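Long-range contacts in putative tagatose-6-phosphate ketose/aldose isomerase (Escherichia coli, PDB 3C3J), which is of unconfirmed function but belongs to the SIS-domain proteins, carrying two such domains, each with a five-stranded parallel beta sheet and helices: residues W15-I20 against D167-T173; M161-T165 against T178-S182; T276-V282 against A305-I311. One frame throughout, in Å; residues are numbered along the deposited sequence.

How the contacts relate
The chain holds two SIS domains in tandem, and the contacts sample both. Contacts 1 and 2 alternate along the sequence: 161-165 and 167-173 follow one another in the connection from strand 159-160 to helix 174-187, and 178-182 lies on that helix. Their centres are 13 Å apart and they touch through two selenomethionines, with Met-172 CE 3.3 Å from Met-179 CE. Contact 3 belongs to the sheet of the second SIS domain, its centre about 25 Å from that of contact 1 and 29 Å from that of contact 2, and touches neither. Helix 335-356 touches side chains in the segments of all three contacts.

Contact 1: W15-I20 against D167-T173; sequences WTEEEI and DRGFAMT
Here the short helix 15-21 docks on the loop leading into helix 174-187 of the first SIS domain; CA atoms of Thr-16 and Gly-169 are 5.1 Å apart, those of Ile-20 and Thr-173 5.9 Å. Gly-169 has phi/psi -58/140 and Thr-173 -130/-81; Thr-173 N bonds to Asp-167 OD2 at 2.9 Å, and that carboxylate also bonds Ser-174. Trp-15 (chi1 m) suits the solvent-facing edge, offering Arg-168 a broad aromatic face: Arg-168 CD lies 3.4 Å from the centroid of the six-membered ring (CH-pi) and CZ 5.0 Å (cation-pi). Thr-16 OG1, also bonded to Asp-362, accepts from water 1, which accepts from Ala-171 N; a side chain on Gly-169 would collide with this hydroxyl. Buried Glu-19 (m, t) is satisfied by successive backbone amides, Arg-168 N to OE2 at 2.7 Å and Gly-169 N to OE1 at 3.0 Å. Ile-20 CG1 packs 3.9 Å from Thr-173 CG2. Water 2 donates to Glu-19 OE1 and Ala-171 O, accepting from Thr-173 OG1 (2.8 Å).

Contact 2: M161-T165 against T178-S182; sequences MPAET and TMMAS
Within the first SIS domain, a parallel-sheet alpha/beta fold, the chain leaving strand 159-160 folds back so that its first residues lie against the helix it will shortly enter, 174-187. Met-161 and Pro-162 are extended (phi/psi -83/162 and -58/146), after which 163-165 forms a 3-10 turn, with Thr-165 N bonded to Pro-162 O at 3.0 Å and Thr-165 OG1 donating to the same oxygen at 2.7 Å. The nearest CA atoms, those of Met-161 and Met-179, are 7.0 Å apart, and the segments meet mainly by side-chain packing. Thr-178 (chi1 m) points at the loop. Its CG2 lies 3.8 Å from Pro-162 CD and 4.0 Å from Met-161 SE, which is also 3.8 Å from the backbone Thr-178 O; OG1, bonded back to Ser-174 O, lies 3.5 Å from Thr-165 CG2. A beta-branched residue can thus meet three neighbours. The CA-to-CB bond of Met-179 points sideways; its CG lies 3.8 Å from Met-161 CG, and the side chain also touches Ser-64 and Ile-67 of helix 63-79. One turn beyond Thr-178 comes Ser-182, small enough for selenomethionine Met-161 (chi1 and chi2 both m) to lie over it. Ser-182 also bonds to Ser-30 of helix 23-49, and its OG (chi1 m) donates to Thr-178 O at 2.6 Å, with Met-161 SE 3.1 Å from Ser-182 OG.

Contact 3: T276-V282 against A305-I311; sequences TLVVVFV and AMRVIAI
Two adjacent parallel strands of the second SIS domain's sheet, joined through helix 288-302 in a beta-alpha-beta crossover, lie side by side: the axes of 276-281 and 307-311 are 4.7 Å apart and differ by 15° in direction. Leu-277 pairs with Arg-307, and the register continues to Phe-281 with Ile-311, at CA spacings of 4.8 to 5.3 Å. The ladder comprises Val-278 N to Arg-307 O (2.9 Å), Ile-309 N to Val-278 O (2.8 Å), Val-280 N to Ile-309 O (2.8 Å), Ile-311 N to Val-280 O (2.9 Å) and Val-282 N to Ile-311 O (3.0 Å). At its start Thr-276 O receives weak bonds from Met-306 N (2.9 Å) and Arg-307 N (3.4 Å).

Beta-branched residues suit these extended backbones and interlock over both faces. On one, Leu-277 CD1 (t, p) lies 3.9 Å from Arg-307 CB and 3.7 Å from Ile-309 CD1. Ile-311 (m, t) fills the next notch, Ile-311 CD1 lying 3.8 Å from Val-279 CG1. At the ring edge, Phe-281 CE1 is 4.1 Å from Ile-311 CD1. On the other face Val-278 projects beside Ala-305 (CG2 to CB 4.2 Å) and Val-308 (CB to CG2 4.4 Å), whereas small Ala-310 makes a hollow bordered by Val-282 (CB to CG2 4.4 Å), where Leu-296 of helix 288-302 touches both Ala-310 and Val-308.

Leu-299 of that helix packs on Val-278; helix 335-356 covers the opposite face with Phe-349, Tyr-345 and Phe-342, which stacks on Phe-281. Strand 226-231 pairs with the far edge of 276-281, and strand 324-326 flanks 307-312.

Contact 1: W15-I20 against D167-T173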
ATOM      1  N   TRP A  15     -28.501   5.313   8.679  1.00 17.72           N
ATOM      2  CA  TRP A  15     -27.973   6.314   7.764  1.00 18.03           C
ATOM      3  C   TRP A  15     -27.084   5.655   6.714  1.00 17.02           C
ATOM      4  O   TRP A  15     -27.050   6.106   5.573  1.00 15.50           O
ATOM      5  CB  TRP A  15     -27.148   7.372   8.508  1.00 19.55           C
ATOM      6  CG  TRP A  15     -27.944   8.235   9.423  1.00 22.32           C
ATOM      7  CD1 TRP A  15     -27.803   8.366  10.787  1.00 24.09           C
ATOM      8  CD2 TRP A  15     -29.005   9.102   9.045  1.00 23.35           C
ATOM      9  NE1 TRP A  15     -28.730   9.269  11.267  1.00 24.14           N
ATOM     10  CE2 TRP A  15     -29.471   9.738  10.216  1.00 24.11           C
ATOM     11  CE3 TRP A  15     -29.599   9.425   7.820  1.00 25.64           C
ATOM     12  CZ2 TRP A  15     -30.515  10.660  10.199  1.00 25.37           C
ATOM     13  CZ3 TRP A  15     -30.645  10.360   7.810  1.00 25.01           C
ATOM     14  CH2 TRP A  15     -31.078  10.963   8.989  1.00 24.46           C
ATOM     15  N   THR A  16     -26.350   4.611   7.113  1.00 15.94           N
ATOM     16  CA  THR A  16     -25.407   3.943   6.213  1.00 16.39           C
ATOM     17  C   THR A  16     -26.163   3.332   5.030  1.00 16.12           C
ATOM     18  O   THR A  16     -25.746   3.503   3.878  1.00 15.34           O
ATOM     19  CB  THR A  16     -24.506   2.921   6.967  1.00 15.73           C
ATOM     20  OG1 THR A  16     -23.839   3.589   8.054  1.00 16.34           O
ATOM     21  CG2 THR A  16     -23.438   2.323   6.038  1.00 16.12           C
ATOM     22  N   GLU A  17     -27.300   2.683   5.295  1.00 15.97           N
ATOM     23  CA  GLU A  17     -28.089   2.118   4.207  1.00 16.19           C
ATOM     24  C   GLU A  17     -28.622   3.196   3.273  1.00 16.23           C
ATOM     25  O   GLU A  17     -28.576   3.033   2.049  1.00 14.93           O
ATOM     26  CB  GLU A  17     -29.247   1.257   4.711  1.00 16.23           C
ATOM     27  CG  GLU A  17     -30.038   0.691   3.548  1.00 16.75           C
ATOM     28  CD  GLU A  17     -31.219  -0.157   3.951  1.00 17.77           C
ATOM     29  OE1 GLU A  17     -31.571  -0.182   5.158  1.00 18.36           O
ATOM     30  OE2 GLU A  17     -31.807  -0.778   3.041  1.00 20.58           O
ATOM     31  N   GLU A  18     -29.138   4.282   3.853  1.00 16.57           N
ATOM     32  CA  GLU A  18     -29.621   5.424   3.088  1.00 16.46           C
ATOM     33  C   GLU A  18     -28.532   5.972   2.159  1.00 15.97           C
ATOM     34  O   GLU A  18     -28.778   6.277   1.003  1.00 15.42           O
ATOM     35  CB  GLU A  18     -30.086   6.522   4.041  1.00 17.47           C
ATOM     36  CG  GLU A  18     -30.907   7.641   3.374  1.00 20.28           C
ATOM     37  CD  GLU A  18     -30.076   8.770   2.765  1.00 27.88           C
ATOM     38  OE1 GLU A  18     -29.031   9.120   3.341  1.00 31.40           O
ATOM     39  OE2 GLU A  18     -30.485   9.317   1.698  1.00 31.31           O
ATOM     40  N   GLU A  19     -27.328   6.068   2.709  1.00 15.68           N
ATOM     41  CA  GLU A  19     -26.174   6.615   2.019  1.00 15.88           C
ATOM     42  C   GLU A  19     -25.671   5.674   0.916  1.00 14.87           C
ATOM     43  O   GLU A  19     -25.231   6.117  -0.149  1.00 14.63           O
ATOM     44  CB  GLU A  19     -25.097   7.003   3.067  1.00 15.54           C
ATOM     45  CG  GLU A  19     -25.592   8.269   3.834  1.00 16.59           C
ATOM     46  CD  GLU A  19     -25.025   8.504   5.212  1.00 17.30           C
ATOM     47  OE1 GLU A  19     -24.112   7.756   5.683  1.00 17.79           O
ATOM     48  OE2 GLU A  19     -25.533   9.491   5.829  1.00 19.81           O
ATOM     49  N   ILE A  20     -25.756   4.380   1.154  1.00 14.67           N
ATOM     50  CA  ILE A  20     -25.429   3.410   0.112  1.00 14.75           C
ATOM     51  C   ILE A  20     -26.422   3.534  -1.036  1.00 14.08           C
ATOM     52  O   ILE A  20     -26.038   3.649  -2.207  1.00 13.59           O
ATOM     53  CB  ILE A  20     -25.416   1.962   0.630  1.00 14.53           C
ATOM     54  CG1 ILE A  20     -24.256   1.751   1.601  1.00 15.65           C
ATOM     55  CG2 ILE A  20     -25.320   0.984  -0.549  1.00 14.53           C
ATOM     56  CD1 ILE A  20     -24.397   0.484   2.460  1.00 15.28           C
ATOM     57  N   ASP A 167     -21.838  12.201   4.424  1.00 17.75           N
ATOM     58  CA  ASP A 167     -22.352  10.998   5.083  1.00 17.70           C
ATOM     59  C   ASP A 167     -22.409  11.164   6.598  1.00 17.70           C
ATOM     60  O   ASP A 167     -21.430  11.618   7.223  1.00 17.53           O
ATOM     61  CB  ASP A 167     -21.485   9.771   4.759  1.00 17.08           C
ATOM     62  CG  ASP A 167     -21.559   9.336   3.298  1.00 17.24           C
ATOM     63  OD1 ASP A 167     -22.620   9.490   2.635  1.00 17.23           O
ATOM     64  OD2 ASP A 167     -20.537   8.790   2.822  1.00 16.93           O
ATOM     65  N   ARG A 168     -23.565  10.827   7.169  1.00 18.61           N
ATOM     66  CA  ARG A 168     -23.775  10.804   8.622  1.00 19.20           C
ATOM     67  C   ARG A 168     -23.195   9.528   9.254  1.00 19.65           C
ATOM     68  O   ARG A 168     -22.723   9.559  10.390  1.00 19.04           O
ATOM     69  CB  ARG A 168     -25.262  10.897   8.960  1.00 19.60           C
ATOM     70  CG  ARG A 168     -25.926  12.213   8.619  1.00 19.12           C
ATOM     71  CD  ARG A 168     -27.388  12.191   9.010  1.00 19.80           C
ATOM     72  NE  ARG A 168     -28.101  13.379   8.573  1.00 20.87           N
ATOM     73  CZ  ARG A 168     -28.040  14.565   9.167  1.00 20.38           C
ATOM     74  NH1 ARG A 168     -28.732  15.590   8.699  1.00 20.38           N
ATOM     75  NH2 ARG A 168     -27.283  14.742  10.211  1.00 20.76           N
ATOM     76  N   GLY A 169     -23.237   8.419   8.521  1.00 19.56           N
ATOM     77  CA  GLY A 169     -22.607   7.166   8.952  1.00 20.82           C
ATOM     78  C   GLY A 169     -21.125   7.350   9.204  1.00 21.49           C
ATOM     79  O   GLY A 169     -20.452   8.090   8.471  1.00 21.82           O
ATOM     80  N   PHE A 170     -20.630   6.706  10.265  1.00 22.57           N
ATOM     81  CA  PHE A 170     -19.204   6.597  10.577  1.00 23.16           C
ATOM     82  C   PHE A 170     -18.372   6.196   9.338  1.00 23.02           C
ATOM     83  O   PHE A 170     -17.348   6.805   9.020  1.00 23.56           O
ATOM     84  CB  PHE A 170     -19.035   5.514  11.673  1.00 25.49           C
ATOM     85  CG  PHE A 170     -17.621   5.139  11.952  1.00 26.90           C
ATOM     86  CD1 PHE A 170     -16.777   6.033  12.578  1.00 32.13           C
ATOM     87  CD2 PHE A 170     -17.132   3.882  11.612  1.00 29.22           C
ATOM     88  CE1 PHE A 170     -15.457   5.687  12.845  1.00 32.32           C
ATOM     89  CE2 PHE A 170     -15.829   3.530  11.874  1.00 30.65           C
ATOM     90  CZ  PHE A 170     -14.988   4.423  12.486  1.00 30.96           C
ATOM     91  N   ALA A 171     -18.822   5.134   8.689  1.00 22.18           N
ATOM     92  CA  ALA A 171     -18.172   4.570   7.521  1.00 21.59           C
ATOM     93  C   ALA A 171     -18.621   5.333   6.274  1.00 21.32           C
ATOM     94  O   ALA A 171     -19.814   5.389   5.981  1.00 21.25           O
ATOM     95  CB  ALA A 171     -18.522   3.109   7.406  1.00 20.98           C
HETATM   96  N   MSE A 172     -17.662   5.879   5.531  1.00 20.68           N
HETATM   97  CA  MSE A 172     -17.951   6.643   4.318  1.00 21.72           C
HETATM   98  C   MSE A 172     -18.414   5.719   3.205  1.00 19.14           C
HETATM   99  O   MSE A 172     -17.819   4.673   2.983  1.00 18.61           O
HETATM  100  CB  MSE A 172     -16.705   7.376   3.848  1.00 21.48           C
HETATM  101  CG  MSE A 172     -16.229   8.488   4.755  1.00 25.09           C
HETATM  102 SE   MSE A 172     -14.485   9.165   4.092  1.00 36.28          SE
HETATM  103  CE  MSE A 172     -14.995   9.874   2.320  1.00 33.47           C
ATOM    104  N   THR A 173     -19.480   6.103   2.519  1.00 17.09           N
ATOM    105  CA  THR A 173     -19.992   5.351   1.366  1.00 16.01           C
ATOM    106  C   THR A 173     -20.188   6.334   0.198  1.00 15.14           C
ATOM    107  O   THR A 173     -19.310   6.441  -0.698  1.00 14.14           O
ATOM    108  CB  THR A 173     -21.293   4.570   1.721  1.00 15.96           C
ATOM    109  OG1 THR A 173     -22.334   5.466   2.135  1.00 15.01           O
ATOM    110  CG2 THR A 173     -21.019   3.537   2.839  1.00 13.88           C
TER
HETATM  111  O   HOH W   1     -21.346   3.813   9.244  1.00 21.99           O
HETATM  112  O   HOH W   2     -22.295   6.002   4.840  1.00 22.93           O

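Contact 2: M161-T165 against T178-S182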
HETATM    1  N   MSE A 161     -19.353  18.607  -3.247  1.00 15.52           N
HETATM    2  CA  MSE A 161     -20.140  17.419  -3.621  1.00 15.45           C
HETATM    3  C   MSE A 161     -21.604  17.703  -3.266  1.00 15.42           C
HETATM    4  O   MSE A 161     -21.873  18.651  -2.498  1.00 14.80           O
HETATM    5  CB  MSE A 161     -19.636  16.182  -2.874  1.00 15.29           C
HETATM    6  CG  MSE A 161     -18.219  15.794  -3.175  1.00 16.21           C
HETATM    7 SE   MSE A 161     -17.942  15.360  -5.066  1.00 22.37          SE
HETATM    8  CE  MSE A 161     -17.412  17.109  -5.836  1.00 14.98           C
ATOM      9  N   PRO A 162     -22.553  16.929  -3.837  1.00 15.05           N
ATOM     10  CA  PRO A 162     -23.952  17.112  -3.442  1.00 14.55           C
ATOM     11  C   PRO A 162     -24.164  16.923  -1.935  1.00 14.63           C
ATOM     12  O   PRO A 162     -23.483  16.128  -1.287  1.00 13.79           O
ATOM     13  CB  PRO A 162     -24.699  16.056  -4.269  1.00 14.70           C
ATOM     14  CG  PRO A 162     -23.746  15.807  -5.457  1.00 15.30           C
ATOM     15  CD  PRO A 162     -22.411  15.882  -4.857  1.00 14.67           C
ATOM     16  N   ALA A 163     -25.088  17.693  -1.389  1.00 14.40           N
ATOM     17  CA  ALA A 163     -25.311  17.760   0.052  1.00 14.51           C
ATOM     18  C   ALA A 163     -25.538  16.403   0.708  1.00 14.32           C
ATOM     19  O   ALA A 163     -25.050  16.173   1.809  1.00 15.11           O
ATOM     20  CB  ALA A 163     -26.465  18.683   0.362  1.00 15.00           C
ATOM     21  N   GLU A 164     -26.257  15.498   0.040  1.00 14.42           N
ATOM     22  CA  GLU A 164     -26.551  14.189   0.631  1.00 15.25           C
ATOM     23  C   GLU A 164     -25.324  13.316   0.832  1.00 14.98           C
ATOM     24  O   GLU A 164     -25.384  12.331   1.574  1.00 16.61           O
ATOM     25  CB  GLU A 164     -27.591  13.407  -0.182  1.00 14.98           C
ATOM     26  CG  GLU A 164     -27.121  12.853  -1.569  1.00 14.61           C
ATOM     27  CD  GLU A 164     -27.273  13.835  -2.707  1.00 15.72           C
ATOM     28  OE1 GLU A 164     -27.236  15.053  -2.447  1.00 15.92           O
ATOM     29  OE2 GLU A 164     -27.444  13.373  -3.866  1.00 16.27           O
ATOM     30  N   THR A 165     -24.217  13.671   0.194  1.00 15.15           N
ATOM     31  CA  THR A 165     -22.991  12.874   0.306  1.00 15.66           C
ATOM     32  C   THR A 165     -22.130  13.253   1.521  1.00 16.07           C
ATOM     33  O   THR A 165     -21.085  12.654   1.716  1.00 15.43           O
ATOM     34  CB  THR A 165     -22.120  12.924  -0.983  1.00 15.50           C
ATOM     35  OG1 THR A 165     -21.517  14.229  -1.121  1.00 15.28           O
ATOM     36  CG2 THR A 165     -22.947  12.582  -2.207  1.00 15.82           C
ATOM     37  N   THR A 178     -18.724   9.403  -4.620  1.00 12.79           N
ATOM     38  CA  THR A 178     -19.055  10.613  -5.366  1.00 13.15           C
ATOM     39  C   THR A 178     -17.812  11.469  -5.624  1.00 13.30           C
ATOM     40  O   THR A 178     -17.621  11.995  -6.736  1.00 12.51           O
ATOM     41  CB  THR A 178     -20.230  11.412  -4.713  1.00 13.27           C
ATOM     42  OG1 THR A 178     -21.328  10.518  -4.457  1.00 13.82           O
ATOM     43  CG2 THR A 178     -20.688  12.549  -5.656  1.00 12.80           C
HETATM   44  N   MSE A 179     -16.926  11.545  -4.635  1.00 14.51           N
HETATM   45  CA  MSE A 179     -15.649  12.226  -4.812  1.00 15.93           C
HETATM   46  C   MSE A 179     -14.813  11.557  -5.894  1.00 14.81           C
HETATM   47  O   MSE A 179     -14.218  12.251  -6.711  1.00 13.51           O
HETATM   48  CB  MSE A 179     -14.872  12.300  -3.487  1.00 16.60           C
HETATM   49  CG  MSE A 179     -15.484  13.310  -2.520  1.00 17.96           C
HETATM   50 SE   MSE A 179     -14.426  13.608  -0.883  1.00 29.38          SE
HETATM   51  CE  MSE A 179     -14.260  11.797  -0.295  1.00 13.91           C
HETATM   52  N   MSE A 180     -14.802  10.221  -5.911  1.00 14.75           N
HETATM   53  CA  MSE A 180     -14.050   9.478  -6.894  1.00 15.65           C
HETATM   54  C   MSE A 180     -14.547   9.716  -8.326  1.00 14.10           C
HETATM   55  O   MSE A 180     -13.756   9.967  -9.234  1.00 12.84           O
HETATM   56  CB  MSE A 180     -14.066   7.982  -6.584  1.00 15.68           C
HETATM   57  CG  MSE A 180     -13.196   7.194  -7.540  1.00 17.10           C
HETATM   58 SE   MSE A 180     -12.640   5.491  -6.771  1.00 23.76          SE
HETATM   59  CE  MSE A 180     -14.428   4.695  -6.374  1.00 17.63           C
ATOM     60  N   ALA A 181     -15.857   9.615  -8.517  1.00 13.73           N
ATOM     61  CA  ALA A 181     -16.490   9.869  -9.819  1.00 13.73           C
ATOM     62  C   ALA A 181     -16.248  11.301 -10.267  1.00 13.00           C
ATOM     63  O   ALA A 181     -15.981  11.549 -11.445  1.00 12.46           O
ATOM     64  CB  ALA A 181     -17.989   9.596  -9.744  1.00 12.64           C
ATOM     65  N   SER A 182     -16.320  12.239  -9.322  1.00 13.50           N
ATOM     66  CA  SER A 182     -16.065  13.652  -9.639  1.00 13.89           C
ATOM     67  C   SER A 182     -14.623  13.881 -10.127  1.00 13.81           C
ATOM     68  O   SER A 182     -14.408  14.554 -11.139  1.00 13.65           O
ATOM     69  CB  SER A 182     -16.388  14.557  -8.452  1.00 14.14           C
ATOM     70  OG  SER A 182     -17.719  14.315  -8.011  1.00 16.44           O
TER

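Contact 3: T276-V282 against A305-I311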
ATOM      1  N   THR A 276     -11.968 -18.546   6.374  1.00 18.41           N
ATOM      2  CA  THR A 276     -11.689 -17.379   5.537  1.00 18.53           C
ATOM      3  C   THR A 276     -12.582 -17.333   4.312  1.00 17.65           C
ATOM      4  O   THR A 276     -12.698 -18.328   3.588  1.00 18.52           O
ATOM      5  CB  THR A 276     -10.218 -17.378   5.028  1.00 18.74           C
ATOM      6  OG1 THR A 276      -9.304 -17.417   6.130  1.00 18.51           O
ATOM      7  CG2 THR A 276      -9.933 -16.146   4.149  1.00 17.47           C
ATOM      8  N   LEU A 277     -13.197 -16.167   4.095  1.00 17.15           N
ATOM      9  CA  LEU A 277     -13.866 -15.805   2.853  1.00 16.53           C
ATOM     10  C   LEU A 277     -12.886 -15.023   1.997  1.00 16.01           C
ATOM     11  O   LEU A 277     -12.321 -14.044   2.459  1.00 15.28           O
ATOM     12  CB  LEU A 277     -15.061 -14.876   3.132  1.00 17.26           C
ATOM     13  CG  LEU A 277     -15.766 -14.173   1.952  1.00 16.62           C
ATOM     14  CD1 LEU A 277     -16.348 -15.148   0.931  1.00 16.84           C
ATOM     15  CD2 LEU A 277     -16.869 -13.266   2.473  1.00 17.22           C
ATOM     16  N   VAL A 278     -12.748 -15.426   0.748  1.00 15.51           N
ATOM     17  CA  VAL A 278     -11.942 -14.702  -0.228  1.00 15.13           C
ATOM     18  C   VAL A 278     -12.865 -14.185  -1.314  1.00 15.47           C
ATOM     19  O   VAL A 278     -13.627 -14.961  -1.925  1.00 15.68           O
ATOM     20  CB  VAL A 278     -10.863 -15.606  -0.869  1.00 15.22           C
ATOM     21  CG1 VAL A 278     -10.085 -14.825  -1.956  1.00 15.18           C
ATOM     22  CG2 VAL A 278      -9.902 -16.187   0.221  1.00 14.45           C
ATOM     23  N   VAL A 279     -12.804 -12.877  -1.576  1.00 14.90           N
ATOM     24  CA  VAL A 279     -13.588 -12.269  -2.655  1.00 14.96           C
ATOM     25  C   VAL A 279     -12.652 -11.682  -3.701  1.00 14.65           C
ATOM     26  O   VAL A 279     -11.782 -10.877  -3.383  1.00 15.05           O
ATOM     27  CB  VAL A 279     -14.564 -11.189  -2.118  1.00 14.55           C
ATOM     28  CG1 VAL A 279     -15.392 -10.578  -3.271  1.00 14.68           C
ATOM     29  CG2 VAL A 279     -15.452 -11.762  -1.010  1.00 13.57           C
ATOM     30  N   VAL A 280     -12.851 -12.077  -4.952  1.00 14.96           N
ATOM     31  CA  VAL A 280     -11.995 -11.652  -6.050  1.00 15.00           C
ATOM     32  C   VAL A 280     -12.764 -10.731  -6.969  1.00 15.28           C
ATOM     33  O   VAL A 280     -13.772 -11.132  -7.567  1.00 15.48           O
ATOM     34  CB  VAL A 280     -11.430 -12.849  -6.841  1.00 14.86           C
ATOM     35  CG1 VAL A 280     -10.528 -12.362  -7.993  1.00 15.73           C
ATOM     36  CG2 VAL A 280     -10.680 -13.809  -5.895  1.00 15.30           C
ATOM     37  N   PHE A 281     -12.275  -9.500  -7.085  1.00 14.79           N
ATOM     38  CA  PHE A 281     -12.790  -8.521  -8.033  1.00 14.73           C
ATOM     39  C   PHE A 281     -12.080  -8.733  -9.396  1.00 15.38           C
ATOM     40  O   PHE A 281     -10.936  -8.307  -9.590  1.00 15.20           O
ATOM     41  CB  PHE A 281     -12.522  -7.080  -7.554  1.00 14.33           C
ATOM     42  CG  PHE A 281     -13.158  -6.699  -6.217  1.00 14.56           C
ATOM     43  CD1 PHE A 281     -14.271  -7.366  -5.691  1.00 12.86           C
ATOM     44  CD2 PHE A 281     -12.679  -5.594  -5.533  1.00 14.40           C
ATOM     45  CE1 PHE A 281     -14.823  -6.979  -4.486  1.00 13.57           C
ATOM     46  CE2 PHE A 281     -13.243  -5.176  -4.347  1.00 14.55           C
ATOM     47  CZ  PHE A 281     -14.327  -5.852  -3.822  1.00 13.88           C
ATOM     48  N   VAL A 282     -12.755  -9.400 -10.333  1.00 14.88           N
ATOM     49  CA  VAL A 282     -12.137  -9.766 -11.591  1.00 15.03           C
ATOM     50  C   VAL A 282     -12.057  -8.579 -12.567  1.00 14.99           C
ATOM     51  O   VAL A 282     -13.055  -7.901 -12.835  1.00 15.99           O
ATOM     52  CB  VAL A 282     -12.895 -10.960 -12.233  1.00 15.03           C
ATOM     53  CG1 VAL A 282     -12.270 -11.369 -13.593  1.00 15.46           C
ATOM     54  CG2 VAL A 282     -12.914 -12.132 -11.273  1.00 15.03           C
ATOM     55  N   ALA A 305     -10.109 -22.287   1.688  1.00 24.03           N
ATOM     56  CA  ALA A 305     -10.969 -21.232   2.222  1.00 23.44           C
ATOM     57  C   ALA A 305     -12.352 -21.786   2.573  1.00 22.58           C
ATOM     58  O   ALA A 305     -12.804 -22.764   1.972  1.00 20.94           O
ATOM     59  CB  ALA A 305     -11.105 -20.097   1.211  1.00 21.94           C
HETATM   60  N   MSE A 306     -13.021 -21.161   3.538  1.00 22.18           N
HETATM   61  CA  MSE A 306     -14.433 -21.439   3.786  1.00 23.27           C
HETATM   62  C   MSE A 306     -15.250 -21.193   2.538  1.00 22.60           C
HETATM   63  O   MSE A 306     -16.160 -21.958   2.238  1.00 22.20           O
HETATM   64  CB  MSE A 306     -14.974 -20.567   4.913  1.00 23.06           C
HETATM   65  CG  MSE A 306     -16.452 -20.815   5.274  1.00 23.92           C
HETATM   66 SE   MSE A 306     -16.978 -19.841   6.921  1.00 31.00          SE
HETATM   67  CE  MSE A 306     -16.394 -21.171   8.267  1.00 26.71           C
ATOM     68  N   ARG A 307     -14.940 -20.101   1.827  1.00 21.61           N
ATOM     69  CA  ARG A 307     -15.646 -19.733   0.598  1.00 21.46           C
ATOM     70  C   ARG A 307     -14.779 -18.826  -0.269  1.00 19.82           C
ATOM     71  O   ARG A 307     -14.104 -17.944   0.267  1.00 19.01           O
ATOM     72  CB  ARG A 307     -16.964 -19.012   0.924  1.00 21.04           C
ATOM     73  CG  ARG A 307     -17.935 -18.959  -0.251  1.00 22.69           C
ATOM     74  CD  ARG A 307     -19.331 -18.514   0.149  1.00 24.55           C
ATOM     75  NE  ARG A 307     -19.912 -19.410   1.154  1.00 29.13           N
ATOM     76  CZ  ARG A 307     -21.005 -19.159   1.876  1.00 30.73           C
ATOM     77  NH1 ARG A 307     -21.693 -18.032   1.707  1.00 32.75           N
ATOM     78  NH2 ARG A 307     -21.422 -20.053   2.777  1.00 31.52           N
ATOM     79  N   VAL A 308     -14.817 -19.052  -1.586  1.00 18.74           N
ATOM     80  CA  VAL A 308     -14.158 -18.201  -2.580  1.00 18.62           C
ATOM     81  C   VAL A 308     -15.236 -17.685  -3.521  1.00 18.22           C
ATOM     82  O   VAL A 308     -15.911 -18.473  -4.179  1.00 17.83           O
ATOM     83  CB  VAL A 308     -13.076 -18.927  -3.390  1.00 18.51           C
ATOM     84  CG1 VAL A 308     -12.399 -17.948  -4.427  1.00 18.15           C
ATOM     85  CG2 VAL A 308     -12.006 -19.550  -2.452  1.00 19.02           C
ATOM     86  N   ILE A 309     -15.410 -16.358  -3.567  1.00 17.66           N
ATOM     87  CA  ILE A 309     -16.429 -15.715  -4.406  1.00 17.20           C
ATOM     88  C   ILE A 309     -15.725 -14.857  -5.454  1.00 16.97           C
ATOM     89  O   ILE A 309     -14.918 -14.017  -5.111  1.00 15.92           O
ATOM     90  CB  ILE A 309     -17.373 -14.803  -3.578  1.00 17.56           C
ATOM     91  CG1 ILE A 309     -18.101 -15.588  -2.496  1.00 18.19           C
ATOM     92  CG2 ILE A 309     -18.393 -14.072  -4.456  1.00 16.81           C
ATOM     93  CD1 ILE A 309     -18.997 -14.708  -1.647  1.00 17.09           C
ATOM     94  N   ALA A 310     -16.024 -15.114  -6.721  1.00 15.90           N
ATOM     95  CA  ALA A 310     -15.589 -14.287  -7.834  1.00 16.37           C
ATOM     96  C   ALA A 310     -16.734 -13.360  -8.200  1.00 16.48           C
ATOM     97  O   ALA A 310     -17.878 -13.813  -8.379  1.00 15.62           O
ATOM     98  CB  ALA A 310     -15.235 -15.133  -9.018  1.00 15.94           C
ATOM     99  N   ILE A 311     -16.426 -12.072  -8.335  1.00 16.23           N
ATOM    100  CA  ILE A 311     -17.360 -11.097  -8.889  1.00 15.94           C
ATOM    101  C   ILE A 311     -16.819 -10.650 -10.251  1.00 16.09           C
ATOM    102  O   ILE A 311     -15.691 -10.174 -10.342  1.00 16.07           O
ATOM    103  CB  ILE A 311     -17.587  -9.887  -7.943  1.00 16.06           C
ATOM    104  CG1 ILE A 311     -17.939 -10.361  -6.523  1.00 15.76           C
ATOM    105  CG2 ILE A 311     -18.687  -8.989  -8.483  1.00 16.01           C
ATOM    106  CD1 ILE A 311     -18.094  -9.228  -5.505  1.00 15.60           C
TER